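Local coordinates for protein aminoacyl-tRNA synthetase (Cryptosporidium parvum, PDB 5F9Z) that probably charges tRNA with proline at the expense of ATP, as a class II prolyl-tRNA synthetase, and binds halofuginone next to an ATP analogue, at residues A[68-73]-A[145-150]; A[86-91]-A[129-134]; A[182-187]-A[243-248]; A[197-202]-A[273-278]. All blocks are in the same frame, centred on the assembly; numbering follows the deposited sequence.

Overall arrangement
Contacts 1, 3 and 4 pack helices against the strands that carry the active site of the class II core, while contact 2 lies on the surface beyond it. Contacts 3 and 4 share helix 181-202 and use the neighbouring strands 236-247 and 265-276; their centres are about 19 Å apart. Trp273 is the common piece: its ring touches Ile70 and Asn147 of contact 1 (centres about 13 Å from contact 4) and Met187 of contact 3. Contacts 3 and 4 touch halofuginone directly, contact 4 also holds the nucleotide analogue, and contact 2 reaches the inhibitor through Leu89. Phe132 and Ile146 join contacts 2 and 1 by packing.

Contact 1: residues A[68-73]-A[145-150]; sequences QKIKQH and KINQWT
In the class II synthetase core, Ile70 on helix 53-71 and His73, three residues further on, meet Asn147 and Lys145 of strand 144-153; helix and strand probably belong to the family's motifs 1 and 2. Two quite different pairings make up the contact. The first is apolar against polar: Ile70 CD1 comes up to the Asn147 amide, 3.7 Å from ND2 and 3.8 Å from CG, the two side chains crossing at about a right angle. Ile70 gets there with CG1 between its backbone N and carbonyl carbon (chi1 55°), which sends the CD1 end at the strand. The amide itself is occupied at both ends, OD1 by Gln172 NE2 on strand 168-178 and ND2 by Asn77 OD1, so its rotation is fixed and the methyl simply rests against a group already held. The second pairing is polar. Lys145 stretches out fully beyond CG and places NZ 2.8 Å from His73 O, with a C=O...N angle of 149° and the nitrogen tilted 23° from the carbonyl plane. Its CD also passes close to the same oxygen, at 3.2 Å. The His73 ring leads away from the strand, and the side chain touches Ile190 and Glu194 of helix 181-202; His73 ND1 stays 5.9 Å from Lys145 NZ. Across the two segments the ammonium therefore spends itself on a neutral backbone carbonyl and meets no carboxylate, so the polar tie between them is of ion-dipole kind and not a salt bridge.

Contact 2: residues A[86-91]-A[129-134]; sequences QKKLET and YPYFAK
Lys88 NZ approaches the phenol end of Tyr131, 3.7 Å from OH and 3.8 Å from CE1, too far for a hydrogen bond and oblique to the ring. The lysine chain and the tyrosine cross at about a right angle. Just behind the nitrogen, Lys88 CE lies 4.3 Å from Pro130 CG, an apolar brush against the proline ring. Lys88 bridges the gap because its chain is extended all the way beyond CG (chi2 -178°), while the CA atoms of Lys88 and Pro130 stay 8.7 Å apart. This is a surface contact between the short helix 86-90 and helix 125-135 of the class II core, the latter kinked around Pro130, whose nitrogen carries no hydrogen to give to the turn before. Lys88 and Leu89 also touch Thr126 of helix 125-135, and Leu89 is in contact with the bound halofuginone as well. On the inner side of helix 125-135, Tyr129 bonds through OH to His175 ND1, and its ring meets that of Phe250 edge-to-face. Phe132 packs on Leu144 and Ile146 of strand 144-153.

Contact 3: residues A[182-187]-A[243-248]; sequences KEALEM and SHLLGQ. With HFG (7-bromo-6-chloro-3-{3-[(2R,3S)-3-hydroxypiperidin-2-yl]-2-oxopropyl}quinazolin-4(3H)-one), chain E.
Leu245 drives its two methyls into helix 181-202, and this is the tight part of the contact: CD1 sits 3.8 Å from Ala184 CB and equally close to the backbone N of Leu185, while CD2 is 4.0 Å from Leu185 CD1. With only a methyl at Ala184, the strand can come in until the CA atoms of Leu185 and Leu245 are 6.0 Å apart. Leu245 points its branch at the helix because CG is anti to the backbone N (chi1 175°), and it crosses Leu185 at about a right angle. Along the helix the character changes. On its outer side, turned to solvent, Lys182 and Glu186 sit one turn apart and make a salt bridge, Lys182 NZ to Glu186 OE2 2.9 Å, with the lysine on the syn side of the carboxylate and 25° out of its plane; neither side chain touches the strand. The other face of strand 236-247 does very different work. His244 turns away from the helix, and its NE2 donates to HFG O7' of the bound halofuginone at 2.6 Å, an almost straight bond (166°) lying in the ring plane. Its ND1 is bonded to Thr224 OG1, which fixes the ring's rotation from the far side. The hydroxypiperidine that carries O7' occupies the proline site in related halofuginone complexes, and Thr123 OG1 also bonds the inhibitor. Adjacent residues of one strand thus divide the labour: Leu245 supplies apolar contact with the helix behind, and His244 presents a pre-oriented donor to the ligand in front.

Contact 4: residues A[197-202]-A[273-278]; sequences SIYEDL and WGLTTR. With ANP (phosphoaminophosphonic acid-adenylate ester), chain D; HFG (7-bromo-6-chloro-3-{3-[(2R,3S)-3-hydroxypiperidin-2-yl]-2-oxopropyl}quinazolin-4(3H)-one), chain E.
The Tyr199 ring meets Leu275 obliquely, with Tyr199 CE1 3.8 Å from Leu275 CD1, as the two side chains run antiparallel alongside one another. The other flat group, the Arg278 guanidinium, has ANP C2' 3.3 Å above one face, displaced from the centre of the group. Arg278 NH1 comes within 3.2 Å of ANP O2' on the ribose, and Arg278 NH2 lies 3.9 Å from ANP C4 of the adenine. NE and NH1 bond to the carbonyls of Ile164 and Gln239, which fix its rotation, and a bend at chi3 (-69°) turns it onto the sugar. Leu275 CD1 also rests against Ile198 CG2, at 4.2 Å, so the leucine fills the ground between helix 181-202 and strand 265-276. This strand and the helix that follows, 278-287, probably form motif 3 of class II synthetases, the element that supplies an arginine to the ATP site. Thr276 marks the turn between them: its OG1 accepts from Arg278 N in a capping bond (157°) and donates to ANP N3 at 2.8 Å. Chi1 of 69° sets that hydroxyl between the backbone N and carbonyl carbon, where both partners reach it. Earlier on the strand, Gly274, without a side chain, lets the backbone lie close to the piperidine ring, Gly274 N being 3.6 Å from HFG C4'. Tyr199 OH, near the Arg278 backbone, makes a weak hydrogen bond to Ala240 O.

Contact 1: residues A[68-73]-A[145-150]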
# COMPACT_ATOMS: atom_id res chain seq x y z
N GLN A 68 8.20 1.20 -13.93
CA GLN A 68 8.29 0.44 -15.17
C GLN A 68 6.91 0.15 -15.75
O GLN A 68 6.76 0.02 -16.97
CB GLN A 68 9.04 -0.87 -14.93
N LYS A 69 5.88 0.06 -14.89
CA LYS A 69 4.53 -0.20 -15.38
C LYS A 69 3.97 0.99 -16.14
O LYS A 69 3.42 0.84 -17.23
CB LYS A 69 3.61 -0.57 -14.21
CG LYS A 69 3.92 -1.91 -13.57
CD LYS A 69 3.72 -3.05 -14.55
CE LYS A 69 3.95 -4.40 -13.88
NZ LYS A 69 3.79 -5.53 -14.84
N ILE A 70 4.11 2.20 -15.57
CA ILE A 70 3.53 3.37 -16.22
C ILE A 70 4.34 3.77 -17.45
O ILE A 70 3.81 4.40 -18.37
CB ILE A 70 3.41 4.54 -15.22
CG1 ILE A 70 4.77 4.84 -14.58
CG2 ILE A 70 2.37 4.22 -14.17
CD1 ILE A 70 4.74 6.03 -13.64
N LYS A 71 5.63 3.42 -17.48
CA LYS A 71 6.42 3.65 -18.69
C LYS A 71 5.92 2.81 -19.86
O LYS A 71 6.17 3.18 -21.02
CB LYS A 71 7.90 3.36 -18.42
CG LYS A 71 8.63 4.51 -17.74
CD LYS A 71 10.06 4.13 -17.38
CE LYS A 71 10.88 5.37 -17.04
NZ LYS A 71 10.24 6.21 -15.99
N GLN A 72 5.23 1.70 -19.59
CA GLN A 72 4.60 0.94 -20.66
C GLN A 72 3.48 1.72 -21.34
O GLN A 72 3.13 1.41 -22.48
CB GLN A 72 4.04 -0.38 -20.12
CG GLN A 72 4.79 -1.62 -20.56
CD GLN A 72 6.13 -1.78 -19.88
OE1 GLN A 72 6.26 -2.50 -18.89
NE2 GLN A 72 7.15 -1.09 -20.40
N HIS A 73 2.91 2.71 -20.65
CA HIS A 73 1.85 3.54 -21.21
C HIS A 73 2.33 4.95 -21.52
O HIS A 73 1.53 5.88 -21.56
CB HIS A 73 0.66 3.57 -20.25
CG HIS A 73 0.24 2.21 -19.78
ND1 HIS A 73 -0.56 1.38 -20.54
CD2 HIS A 73 0.52 1.53 -18.64
CE1 HIS A 73 -0.76 0.25 -19.88
NE2 HIS A 73 -0.11 0.32 -18.73
N LYS A 145 1.23 12.89 -20.55
CA LYS A 145 1.24 12.00 -19.39
C LYS A 145 2.46 12.31 -18.54
O LYS A 145 3.59 11.98 -18.93
CB LYS A 145 1.23 10.53 -19.82
CG LYS A 145 0.06 10.16 -20.72
CD LYS A 145 0.14 8.70 -21.14
CE LYS A 145 -0.99 8.33 -22.08
NZ LYS A 145 -0.91 6.91 -22.50
N ILE A 146 2.24 12.93 -17.38
CA ILE A 146 3.31 13.32 -16.48
C ILE A 146 3.12 12.61 -15.15
O ILE A 146 2.00 12.48 -14.66
CB ILE A 146 3.36 14.85 -16.29
CG1 ILE A 146 3.60 15.55 -17.62
CG2 ILE A 146 4.44 15.24 -15.30
CD1 ILE A 146 4.91 15.16 -18.27
N ASN A 147 4.23 12.16 -14.57
CA ASN A 147 4.25 11.56 -13.25
C ASN A 147 5.43 12.12 -12.48
O ASN A 147 6.46 12.48 -13.07
CB ASN A 147 4.35 10.03 -13.32
CG ASN A 147 4.34 9.38 -11.96
OD1 ASN A 147 3.30 9.28 -11.32
ND2 ASN A 147 5.51 8.93 -11.51
N GLN A 148 5.29 12.22 -11.16
CA GLN A 148 6.41 12.66 -10.34
C GLN A 148 6.41 11.92 -9.01
O GLN A 148 5.37 11.74 -8.38
CB GLN A 148 6.39 14.18 -10.10
CG GLN A 148 5.29 14.71 -9.20
CD GLN A 148 5.45 16.19 -8.90
OE1 GLN A 148 6.31 16.86 -9.48
NE2 GLN A 148 4.64 16.70 -7.99
N TRP A 149 7.60 11.47 -8.61
CA TRP A 149 7.83 10.88 -7.30
C TRP A 149 8.37 11.97 -6.38
O TRP A 149 9.43 12.55 -6.66
CB TRP A 149 8.81 9.72 -7.38
CG TRP A 149 8.35 8.60 -8.27
CD1 TRP A 149 8.52 8.50 -9.62
CD2 TRP A 149 7.64 7.42 -7.86
NE1 TRP A 149 7.96 7.33 -10.08
CE2 TRP A 149 7.42 6.65 -9.02
CE3 TRP A 149 7.18 6.94 -6.63
CZ2 TRP A 149 6.75 5.43 -8.99
CZ3 TRP A 149 6.52 5.73 -6.60
CH2 TRP A 149 6.30 4.99 -7.77
N THR A 150 7.65 12.26 -5.31
CA THR A 150 8.03 13.33 -4.40
C THR A 150 7.36 13.10 -3.06
O THR A 150 6.49 12.24 -2.91
CB THR A 150 7.66 14.70 -4.97
OG1 THR A 150 6.25 14.75 -5.22

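Contact 2: residues A[86-91]-A[129-134]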
# COMPACT_ATOMS: atom_id res chain seq x y z
N GLN A 86 0.04 31.22 -2.64
CA GLN A 86 -1.32 31.16 -2.12
C GLN A 86 -2.34 31.50 -3.20
O GLN A 86 -3.45 30.95 -3.19
CB GLN A 86 -1.47 32.11 -0.93
N LYS A 87 -2.00 32.40 -4.12
CA LYS A 87 -2.94 32.79 -5.17
C LYS A 87 -3.24 31.63 -6.11
O LYS A 87 -4.40 31.40 -6.47
CB LYS A 87 -2.39 33.98 -5.95
N LYS A 88 -2.21 30.88 -6.52
CA LYS A 88 -2.45 29.72 -7.37
C LYS A 88 -3.21 28.63 -6.63
O LYS A 88 -4.08 27.98 -7.21
CB LYS A 88 -1.12 29.19 -7.90
CG LYS A 88 -0.66 29.80 -9.22
CD LYS A 88 0.64 29.19 -9.69
CE LYS A 88 1.02 29.69 -11.08
NZ LYS A 88 2.34 29.16 -11.52
N LEU A 89 -2.89 28.42 -5.35
CA LEU A 89 -3.51 27.34 -4.60
C LEU A 89 -4.96 27.64 -4.26
O LEU A 89 -5.78 26.71 -4.16
CB LEU A 89 -2.71 27.06 -3.33
CG LEU A 89 -3.12 25.85 -2.48
CD1 LEU A 89 -2.90 24.56 -3.25
CD2 LEU A 89 -2.37 25.83 -1.16
N GLU A 90 -5.31 28.92 -4.09
CA GLU A 90 -6.67 29.26 -3.70
C GLU A 90 -7.66 29.09 -4.85
O GLU A 90 -8.83 28.77 -4.62
CB GLU A 90 -6.72 30.70 -3.17
CG GLU A 90 -7.00 30.82 -1.68
CD GLU A 90 -5.88 30.27 -0.81
OE1 GLU A 90 -5.81 29.03 -0.64
OE2 GLU A 90 -5.07 31.07 -0.31
N THR A 91 -7.20 29.29 -6.09
CA THR A 91 -8.05 29.11 -7.26
C THR A 91 -7.21 29.06 -8.54
O THR A 91 -7.39 28.18 -9.38
CB THR A 91 -9.10 30.23 -7.39
N TYR A 129 -0.99 22.13 -13.49
CA TYR A 129 -1.99 22.42 -14.52
C TYR A 129 -1.86 23.79 -15.17
O TYR A 129 -2.17 23.88 -16.37
CB TYR A 129 -3.40 22.24 -13.93
CG TYR A 129 -3.71 20.81 -13.51
CD1 TYR A 129 -2.87 19.76 -13.86
CD2 TYR A 129 -4.86 20.52 -12.79
CE1 TYR A 129 -3.15 18.46 -13.48
CE2 TYR A 129 -5.15 19.22 -12.41
CZ TYR A 129 -4.29 18.20 -12.76
OH TYR A 129 -4.57 16.90 -12.39
N PRO A 130 -1.44 24.86 -14.49
CA PRO A 130 -1.15 26.11 -15.22
C PRO A 130 -0.11 25.93 -16.31
O PRO A 130 -0.10 26.69 -17.28
CB PRO A 130 -0.66 27.05 -14.12
CG PRO A 130 -1.36 26.59 -12.91
CD PRO A 130 -1.45 25.09 -13.03
N TYR A 131 0.77 24.93 -16.18
CA TYR A 131 1.75 24.64 -17.22
C TYR A 131 1.26 23.59 -18.20
O TYR A 131 1.79 23.52 -19.32
CB TYR A 131 3.07 24.19 -16.57
CG TYR A 131 3.70 25.29 -15.75
CD1 TYR A 131 3.36 25.46 -14.41
CD2 TYR A 131 4.60 26.18 -16.31
CE1 TYR A 131 3.92 26.47 -13.65
CE2 TYR A 131 5.17 27.19 -15.57
CZ TYR A 131 4.82 27.33 -14.24
OH TYR A 131 5.39 28.34 -13.49
N PHE A 132 0.26 22.78 -17.83
CA PHE A 132 -0.41 21.94 -18.82
C PHE A 132 -1.11 22.80 -19.87
O PHE A 132 -1.07 22.49 -21.06
CB PHE A 132 -1.41 21.01 -18.14
CG PHE A 132 -0.80 19.79 -17.53
CD1 PHE A 132 0.57 19.69 -17.36
CD2 PHE A 132 -1.59 18.72 -17.13
CE1 PHE A 132 1.14 18.56 -16.79
CE2 PHE A 132 -1.04 17.59 -16.57
CZ PHE A 132 0.33 17.51 -16.40
N ALA A 133 -1.75 23.89 -19.43
CA ALA A 133 -2.39 24.80 -20.37
C ALA A 133 -1.37 25.49 -21.27
O ALA A 133 -1.68 25.83 -22.41
CB ALA A 133 -3.22 25.84 -19.62
N LYS A 134 -0.15 25.69 -20.77
CA LYS A 134 0.89 26.33 -21.56
C LYS A 134 1.48 25.37 -22.59
O LYS A 134 1.87 25.80 -23.68
CB LYS A 134 1.99 26.87 -20.64
CG LYS A 134 3.01 27.77 -21.31
CD LYS A 134 4.30 27.02 -21.63
CE LYS A 134 5.45 27.99 -21.88
NZ LYS A 134 5.78 28.78 -20.66

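Contact 3: residues A[182-187]-A[243-248]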
# COMPACT_ATOMS: atom_id res chain seq x y z
N LYS A 182 -13.21 9.20 -23.45
CA LYS A 182 -13.04 7.75 -23.52
C LYS A 182 -11.59 7.34 -23.30
O LYS A 182 -11.31 6.39 -22.56
CB LYS A 182 -13.55 7.25 -24.88
CG LYS A 182 -13.23 5.79 -25.18
CD LYS A 182 -13.92 5.35 -26.46
CE LYS A 182 -13.50 3.96 -26.88
NZ LYS A 182 -12.06 3.91 -27.26
N GLU A 183 -10.65 8.06 -23.93
CA GLU A 183 -9.24 7.75 -23.73
C GLU A 183 -8.80 8.02 -22.30
O GLU A 183 -7.93 7.32 -21.77
CB GLU A 183 -8.38 8.56 -24.71
CG GLU A 183 -6.93 8.12 -24.79
CD GLU A 183 -6.08 9.08 -25.59
OE1 GLU A 183 -5.48 10.00 -24.99
OE2 GLU A 183 -6.02 8.93 -26.83
N ALA A 184 -9.39 9.03 -21.65
CA ALA A 184 -9.03 9.33 -20.27
C ALA A 184 -9.54 8.26 -19.31
O ALA A 184 -8.81 7.83 -18.41
CB ALA A 184 -9.57 10.70 -19.87
N LEU A 185 -10.78 7.80 -19.50
CA LEU A 185 -11.33 6.76 -18.64
C LEU A 185 -10.55 5.46 -18.78
O LEU A 185 -10.32 4.75 -17.80
CB LEU A 185 -12.81 6.55 -18.94
CG LEU A 185 -13.51 5.45 -18.14
CD1 LEU A 185 -13.38 5.71 -16.64
CD2 LEU A 185 -14.98 5.35 -18.54
N GLU A 186 -10.14 5.13 -20.01
CA GLU A 186 -9.27 3.97 -20.20
C GLU A 186 -7.96 4.12 -19.45
O GLU A 186 -7.42 3.13 -18.94
CB GLU A 186 -9.01 3.75 -21.69
CG GLU A 186 -10.25 3.35 -22.48
CD GLU A 186 -10.05 3.47 -23.98
OE1 GLU A 186 -9.00 3.99 -24.41
OE2 GLU A 186 -10.95 3.05 -24.74
N MET A 187 -7.44 5.35 -19.35
CA MET A 187 -6.25 5.58 -18.55
C MET A 187 -6.53 5.39 -17.07
O MET A 187 -5.67 4.90 -16.32
CB MET A 187 -5.71 6.99 -18.82
CG MET A 187 -4.40 7.31 -18.12
SD MET A 187 -3.02 6.35 -18.78
CE MET A 187 -1.71 6.86 -17.68
N SER A 243 -7.64 6.54 -8.37
CA SER A 243 -7.48 6.93 -9.77
C SER A 243 -8.72 7.70 -10.18
O SER A 243 -9.83 7.16 -10.14
CB SER A 243 -7.27 5.71 -10.67
OG SER A 243 -7.00 6.09 -12.00
N HIS A 244 -8.54 8.96 -10.57
CA HIS A 244 -9.65 9.87 -10.82
C HIS A 244 -9.85 10.10 -12.31
O HIS A 244 -8.88 10.27 -13.06
CB HIS A 244 -9.41 11.22 -10.14
CG HIS A 244 -8.99 11.12 -8.70
ND1 HIS A 244 -9.87 10.83 -7.69
CD2 HIS A 244 -7.78 11.27 -8.12
CE1 HIS A 244 -9.23 10.81 -6.54
NE2 HIS A 244 -7.95 11.07 -6.77
N LEU A 245 -11.11 10.11 -12.73
CA LEU A 245 -11.48 10.64 -14.04
C LEU A 245 -11.88 12.09 -13.82
O LEU A 245 -13.04 12.41 -13.52
CB LEU A 245 -12.61 9.83 -14.67
CG LEU A 245 -13.14 10.38 -16.00
CD1 LEU A 245 -12.03 10.45 -17.04
CD2 LEU A 245 -14.32 9.57 -16.51
N LEU A 246 -10.90 12.99 -13.94
CA LEU A 246 -11.15 14.40 -13.70
C LEU A 246 -12.08 15.01 -14.74
O LEU A 246 -12.74 16.01 -14.45
CB LEU A 246 -9.83 15.17 -13.69
CG LEU A 246 -8.75 14.62 -12.74
CD1 LEU A 246 -7.43 15.34 -12.97
CD2 LEU A 246 -9.20 14.76 -11.29
N GLY A 247 -12.15 14.42 -15.93
CA GLY A 247 -12.98 15.00 -16.98
C GLY A 247 -12.41 16.34 -17.41
O GLY A 247 -11.21 16.47 -17.69
N GLN A 248 -13.27 17.36 -17.44
CA GLN A 248 -12.87 18.70 -17.83
C GLN A 248 -12.99 19.70 -16.69
O GLN A 248 -12.94 20.91 -16.93
CB GLN A 248 -13.70 19.16 -19.03
CG GLN A 248 -13.47 18.34 -20.29
CD GLN A 248 -14.51 18.60 -21.36
OE1 GLN A 248 -15.70 18.71 -21.06
NE2 GLN A 248 -14.07 18.70 -22.60
O4' HFG E . -4.87 15.00 -4.02
C21 HFG E . -6.01 14.74 -4.27
C3' HFG E . -6.39 14.12 -5.64
C2' HFG E . -5.20 13.50 -6.37
N1' HFG E . -4.19 14.45 -6.58
C6' HFG E . -2.92 13.83 -6.83
C5' HFG E . -3.06 12.36 -7.24
C4' HFG E . -3.71 11.57 -6.23
C39 HFG E . -4.68 12.31 -5.53
O7' HFG E . -5.87 11.42 -5.20
C1' HFG E . -7.19 15.04 -3.17
N3 HFG E . -6.66 15.99 -2.10
C4 HFG E . -6.40 17.31 -2.42
O11 HFG E . -6.59 17.72 -3.56
C10 HFG E . -5.92 18.16 -1.46
C5 HFG E . -5.64 19.54 -1.75
C2 HFG E . -6.46 15.54 -0.87
N1 HFG E . -5.99 16.35 0.10
C9 HFG E . -5.72 17.66 -0.18
C8 HFG E . -5.23 18.50 0.83
C7 HFG E . -4.95 19.85 0.53
BR1 HFG E . -4.27 21.02 1.95
C6 HFG E . -5.16 20.36 -0.76
CL1 HFG E . -4.81 22.05 -1.12

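Contact 4: residues A[197-202]-A[273-278]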
# COMPACT_ATOMS: atom_id res chain seq x y z
N SER A 197 -2.42 -4.43 -9.00
CA SER A 197 -1.31 -5.36 -9.20
C SER A 197 -0.20 -5.12 -8.20
O SER A 197 0.43 -6.07 -7.71
CB SER A 197 -0.79 -5.24 -10.63
OG SER A 197 0.36 -6.06 -10.82
N ILE A 198 0.07 -3.85 -7.87
CA ILE A 198 1.11 -3.53 -6.90
C ILE A 198 0.80 -4.17 -5.55
O ILE A 198 1.67 -4.75 -4.90
CB ILE A 198 1.29 -2.00 -6.78
CG1 ILE A 198 1.97 -1.44 -8.03
CG2 ILE A 198 2.09 -1.65 -5.54
CD1 ILE A 198 3.38 -1.95 -8.24
N TYR A 199 -0.46 -4.07 -5.12
CA TYR A 199 -0.83 -4.61 -3.81
C TYR A 199 -0.89 -6.13 -3.83
O TYR A 199 -0.41 -6.79 -2.89
CB TYR A 199 -2.16 -4.02 -3.35
CG TYR A 199 -2.03 -2.68 -2.66
CD1 TYR A 199 -1.89 -1.51 -3.39
CD2 TYR A 199 -2.04 -2.59 -1.27
CE1 TYR A 199 -1.77 -0.29 -2.76
CE2 TYR A 199 -1.92 -1.38 -0.63
CZ TYR A 199 -1.78 -0.23 -1.38
OH TYR A 199 -1.67 0.99 -0.75
N GLU A 200 -1.48 -6.72 -4.87
CA GLU A 200 -1.71 -8.16 -4.88
C GLU A 200 -0.53 -8.95 -5.43
O GLU A 200 -0.14 -9.96 -4.85
CB GLU A 200 -2.98 -8.47 -5.68
CG GLU A 200 -4.24 -7.85 -5.09
CD GLU A 200 -5.50 -8.63 -5.43
OE1 GLU A 200 -6.60 -8.16 -5.09
OE2 GLU A 200 -5.38 -9.72 -6.04
N ASP A 201 0.05 -8.50 -6.55
CA ASP A 201 1.15 -9.26 -7.14
C ASP A 201 2.47 -8.99 -6.43
O ASP A 201 3.28 -9.91 -6.26
CB ASP A 201 1.28 -8.93 -8.63
CG ASP A 201 0.06 -9.34 -9.43
OD1 ASP A 201 -0.51 -10.41 -9.12
OD2 ASP A 201 -0.33 -8.60 -10.36
N LEU A 202 2.71 -7.75 -6.00
CA LEU A 202 3.98 -7.40 -5.38
C LEU A 202 3.92 -7.49 -3.86
O LEU A 202 4.79 -8.10 -3.23
CB LEU A 202 4.39 -5.99 -5.81
CG LEU A 202 5.80 -5.52 -5.42
CD1 LEU A 202 6.86 -6.28 -6.21
CD2 LEU A 202 5.95 -4.02 -5.62
N TRP A 273 -3.91 10.22 -10.39
CA TRP A 273 -3.84 8.98 -9.63
C TRP A 273 -2.63 9.03 -8.71
O TRP A 273 -1.61 9.64 -9.04
CB TRP A 273 -3.78 7.76 -10.56
CG TRP A 273 -3.27 8.08 -11.95
CD1 TRP A 273 -3.98 8.64 -12.98
CD2 TRP A 273 -1.95 7.87 -12.46
NE1 TRP A 273 -3.18 8.78 -14.09
CE2 TRP A 273 -1.93 8.31 -13.79
CE3 TRP A 273 -0.78 7.33 -11.91
CZ2 TRP A 273 -0.78 8.24 -14.59
CZ3 TRP A 273 0.36 7.27 -12.70
CH2 TRP A 273 0.34 7.72 -14.02
N GLY A 274 -2.75 8.39 -7.56
CA GLY A 274 -1.72 8.47 -6.55
C GLY A 274 -1.62 7.20 -5.72
O GLY A 274 -2.61 6.53 -5.46
N LEU A 275 -0.39 6.89 -5.30
CA LEU A 275 -0.10 5.80 -4.38
C LEU A 275 1.02 6.26 -3.46
O LEU A 275 1.99 6.88 -3.90
CB LEU A 275 0.31 4.52 -5.13
CG LEU A 275 0.61 3.26 -4.30
CD1 LEU A 275 0.14 2.02 -5.04
CD2 LEU A 275 2.09 3.15 -3.98
N THR A 276 0.88 5.95 -2.17
CA THR A 276 1.78 6.47 -1.14
C THR A 276 2.46 5.32 -0.40
O THR A 276 2.20 4.14 -0.65
CB THR A 276 1.02 7.34 -0.15
OG1 THR A 276 0.14 6.52 0.63
CG2 THR A 276 0.20 8.39 -0.87
N THR A 277 3.33 5.70 0.54
CA THR A 277 3.98 4.75 1.44
C THR A 277 2.99 4.04 2.36
O THR A 277 3.42 3.16 3.12
CB THR A 277 5.04 5.47 2.28
OG1 THR A 277 4.54 6.74 2.71
CG2 THR A 277 6.31 5.67 1.46
N ARG A 278 1.71 4.41 2.33
CA ARG A 278 0.69 3.66 3.05
C ARG A 278 0.67 2.19 2.65
O ARG A 278 0.37 1.32 3.47
CB ARG A 278 -0.68 4.30 2.81
CG ARG A 278 -1.87 3.44 3.20
CD ARG A 278 -3.18 4.13 2.86
NE ARG A 278 -3.42 5.30 3.71
CZ ARG A 278 -4.58 5.94 3.78
NH1 ARG A 278 -5.61 5.53 3.05
NH2 ARG A 278 -4.71 7.00 4.57
PG ANP D . -8.14 10.77 3.15
O1G ANP D . -9.47 11.36 3.49
O2G ANP D . -7.93 9.45 3.98
O3G ANP D . -6.99 11.80 3.53
PB ANP D . -7.27 11.56 0.59
O1B ANP D . -8.25 12.21 -0.44
O2B ANP D . -6.71 12.63 1.48
N3B ANP D . -8.09 10.41 1.49
PA ANP D . -5.57 11.37 -1.56
O1A ANP D . -5.28 12.81 -1.51
O2A ANP D . -6.60 10.96 -2.62
O3A ANP D . -6.11 10.84 -0.16
O5' ANP D . -4.20 10.60 -1.77
C5' ANP D . -4.11 9.42 -2.59
C4' ANP D . -3.92 8.22 -1.69
O4' ANP D . -2.86 8.48 -0.76
C3' ANP D . -5.12 7.86 -0.82
O3' ANP D . -6.02 7.01 -1.53
C2' ANP D . -4.48 7.14 0.37
O2' ANP D . -4.33 5.75 0.12
C1' ANP D . -3.10 7.82 0.47
N9 ANP D . -2.99 8.80 1.54
C8 ANP D . -3.82 9.86 1.79
N7 ANP D . -3.47 10.59 2.82
C5 ANP D . -2.32 9.97 3.28
C6 ANP D . -1.45 10.27 4.35
N6 ANP D . -1.62 11.29 5.18
N1 ANP D . -0.39 9.45 4.53
C2 ANP D . -0.21 8.42 3.70
N3 ANP D . -0.96 8.05 2.66
C4 ANP D . -2.00 8.87 2.50
O4' HFG E . -4.87 15.00 -4.02
C21 HFG E . -6.01 14.74 -4.27
C3' HFG E . -6.39 14.12 -5.64
C2' HFG E . -5.20 13.50 -6.37
N1' HFG E . -4.19 14.45 -6.58
C6' HFG E . -2.92 13.83 -6.83
C5' HFG E . -3.06 12.36 -7.24
C4' HFG E . -3.71 11.57 -6.23
C39 HFG E . -4.68 12.31 -5.53
O7' HFG E . -5.87 11.42 -5.20
C1' HFG E . -7.19 15.04 -3.17
N3 HFG E . -6.66 15.99 -2.10
C4 HFG E . -6.40 17.31 -2.42
O11 HFG E . -6.59 17.72 -3.56
C10 HFG E . -5.92 18.16 -1.46
C5 HFG E . -5.64 19.54 -1.75
C2 HFG E . -6.46 15.54 -0.87
N1 HFG E . -5.99 16.35 0.10
C9 HFG E . -5.72 17.66 -0.18
C8 HFG E . -5.23 18.50 0.83
C7 HFG E . -4.95 19.85 0.53
BR1 HFG E . -4.27 21.02 1.95
C6 HFG E . -5.16 20.36 -0.76
CL1 HFG E . -4.81 22.05 -1.12